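PDB 3WKY: prophenoloxidase b from Marsupenaeus japonicus, which probably oxidises phenols, hydroxylating monophenols and oxidising o-diphenols at a type 3 dicopper centre once the proenzyme is activated. Local coordinates for residues L134-P139 / S457-D462. Residues are numbered along the deposited sequence; the frame is centred on the assembly and turned at random.
Sequences LPTVLP and SSSGID. With NAG (2-acetamido-2-deoxy-beta-D-glucopyranose), chain C; EDO (1,2-ethanediol), chain L.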
loop_
_atom_site.group_PDB
_atom_site.type_symbol
_atom_site.label_atom_id
_atom_site.label_comp_id
_atom_site.label_asym_id
_atom_site.label_seq_id
_atom_site.Cartn_x
_atom_site.Cartn_y
_atom_site.Cartn_z
ATOM N N LEU A 134 -25.941 33.998 21.765
ATOM C CA LEU A 134 -25.120 34.080 20.562
ATOM C C LEU A 134 -25.881 33.900 19.234
ATOM O O LEU A 134 -25.582 34.595 18.264
ATOM C CB LEU A 134 -23.920 33.128 20.660
ATOM C CG LEU A 134 -22.826 33.283 19.602
ATOM C CD1 LEU A 134 -22.208 34.686 19.608
ATOM C CD2 LEU A 134 -21.757 32.231 19.868
ATOM N N PRO A 135 -26.865 32.980 19.178
ATOM C CA PRO A 135 -27.551 32.870 17.882
ATOM C C PRO A 135 -28.339 34.113 17.465
ATOM O O PRO A 135 -28.577 34.272 16.273
ATOM C CB PRO A 135 -28.502 31.686 18.084
ATOM C CG PRO A 135 -27.825 30.845 19.122
ATOM C CD PRO A 135 -27.195 31.846 20.064
ATOM N N THR A 136 -28.739 34.967 18.407
ATOM C CA THR A 136 -29.443 36.203 18.042
ATOM C C THR A 136 -28.484 37.261 17.505
ATOM O O THR A 136 -28.910 38.239 16.897
ATOM C CB THR A 136 -30.214 36.800 19.241
ATOM O OG1 THR A 136 -29.275 37.310 20.198
ATOM C CG2 THR A 136 -31.091 35.743 19.882
ATOM N N VAL A 137 -27.190 37.051 17.742
ATOM C CA VAL A 137 -26.133 37.976 17.338
ATOM C C VAL A 137 -25.442 37.504 16.053
ATOM O O VAL A 137 -25.174 38.297 15.152
ATOM C CB VAL A 137 -25.075 38.114 18.461
ATOM C CG1 VAL A 137 -23.877 38.927 17.997
ATOM C CG2 VAL A 137 -25.694 38.742 19.698
ATOM N N LEU A 138 -25.155 36.204 15.975
ATOM C CA LEU A 138 -24.511 35.629 14.788
ATOM C C LEU A 138 -25.314 34.438 14.278
ATOM O O LEU A 138 -24.833 33.306 14.317
ATOM C CB LEU A 138 -23.079 35.171 15.114
ATOM C CG LEU A 138 -21.992 36.215 15.362
ATOM C CD1 LEU A 138 -20.673 35.558 15.764
ATOM C CD2 LEU A 138 -21.784 37.093 14.132
ATOM N N PRO A 139 -26.551 34.677 13.809
ATOM C CA PRO A 139 -27.348 33.531 13.366
ATOM C C PRO A 139 -26.700 32.735 12.227
ATOM O O PRO A 139 -27.003 31.543 12.106
ATOM C CB PRO A 139 -28.675 34.167 12.904
ATOM C CG PRO A 139 -28.395 35.626 12.772
ATOM C CD PRO A 139 -27.307 35.944 13.733
ATOM N N SER A 457 -34.013 36.863 14.642
ATOM C CA SER A 457 -32.671 36.985 14.073
ATOM C C SER A 457 -32.312 38.411 13.675
ATOM O O SER A 457 -31.169 38.686 13.312
ATOM C CB SER A 457 -32.504 36.056 12.866
ATOM O OG SER A 457 -33.327 36.448 11.779
ATOM N N SER A 458 -33.277 39.321 13.770
ATOM C CA SER A 458 -33.078 40.688 13.291
ATOM C C SER A 458 -32.146 41.524 14.165
ATOM O O SER A 458 -31.732 42.612 13.782
ATOM C CB SER A 458 -34.424 41.378 13.081
ATOM O OG SER A 458 -35.074 40.820 11.953
ATOM N N SER A 459 -31.797 41.006 15.335
ATOM C CA SER A 459 -30.771 41.638 16.145
ATOM C C SER A 459 -29.401 41.365 15.540
ATOM O O SER A 459 -28.439 42.082 15.814
ATOM C CB SER A 459 -30.818 41.095 17.573
ATOM O OG SER A 459 -31.060 39.697 17.553
ATOM N N GLY A 460 -29.312 40.321 14.717
ATOM C CA GLY A 460 -28.030 39.915 14.167
ATOM C C GLY A 460 -27.823 40.282 12.707
ATOM O O GLY A 460 -26.712 40.633 12.296
ATOM N N ILE A 461 -28.893 40.172 11.925
ATOM C CA ILE A 461 -28.861 40.455 10.498
ATOM C C ILE A 461 -29.857 41.556 10.171
ATOM O O ILE A 461 -31.024 41.489 10.577
ATOM C CB ILE A 461 -29.262 39.215 9.686
ATOM C CG1 ILE A 461 -28.249 38.082 9.900
ATOM C CG2 ILE A 461 -29.364 39.556 8.207
ATOM C CD1 ILE A 461 -28.719 36.743 9.350
ATOM N N ASP A 462 -29.400 42.556 9.422
ATOM C CA ASP A 462 -30.262 43.641 8.974
ATOM C C ASP A 462 -30.965 43.239 7.686
ATOM O O ASP A 462 -30.360 43.260 6.616
ATOM C CB ASP A 462 -29.426 44.904 8.747
ATOM C CG ASP A 462 -30.280 46.155 8.589
ATOM O OD1 ASP A 462 -31.509 46.030 8.412
ATOM O OD2 ASP A 462 -29.712 47.266 8.637
HETATM C C1 NAG C . -36.681 41.586 16.578
HETATM C C2 NAG C . -37.766 42.502 17.152
HETATM C C3 NAG C . -37.490 43.947 16.780
HETATM C C4 NAG C . -36.097 44.379 17.226
HETATM C C5 NAG C . -34.996 43.343 16.967
HETATM C C6 NAG C . -33.941 43.504 18.059
HETATM C C7 NAG C . -40.056 41.634 17.382
HETATM C C8 NAG C . -41.270 41.170 16.632
HETATM N N2 NAG C . -39.074 42.142 16.639
HETATM O O3 NAG C . -38.468 44.766 17.389
HETATM O O4 NAG C . -35.761 45.568 16.542
HETATM O O5 NAG C . -35.404 41.985 17.032
HETATM O O6 NAG C . -32.793 44.158 17.578
HETATM O O7 NAG C . -39.998 41.531 18.606
HETATM C C1 EDO L . -32.780 43.878 11.266
HETATM O O1 EDO L . -33.853 43.231 10.547
HETATM C C2 EDO L . -33.258 44.998 12.188
HETATM O O2 EDO L . -33.637 46.134 11.401
HETATM O O HOH W 1 -25.138 38.578 12.388
#
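P139, T136 and G460 bury most of the surface where the short helical turn 134-137 and the residue pair after it meet the loop 457-462. CG of P139 lies 3.6 Å from CD1 of I461, the two side chains sliding past each other in opposite directions, and 4.1 Å from CB of S457. T136 takes part chiefly through its backbone: its carbonyl O accepts a hydrogen bond from OG of S459 at 2.7 Å, the donor tilted 33° from the carbonyl plane. With OG of S459 between its own backbone N and carbonyl carbon (chi1 40°), the hydroxyl also passes near CB of T136 and has a weak second hydrogen bond to N456 O, while OG1 of T136 is hydrogen-bonded to P133 O. An alanine at S459 would probably leave the carbonyl of T136 without its donor from the loop. G460 brings its CA to 3.4 Å from the carbonyl O of V137 and also meets CD of P139. One water donates to V137 O and, at 2.6 Å, to G460 O, linking the two backbones. S457 O accepts from both G460 N and I461 N, which keeps the loop curled. OG of S457 is hydrogen-bonded to V473 O in strand 472-481. Separately, CA of S459 passes 3.5 Å from O6 of a glycan sugar. This buried packing joins the copper-containing domain to the loop linking strands 445-456 and 472-481 of the Ig-like domain, an interdomain contact within the hemocyanin-type fold.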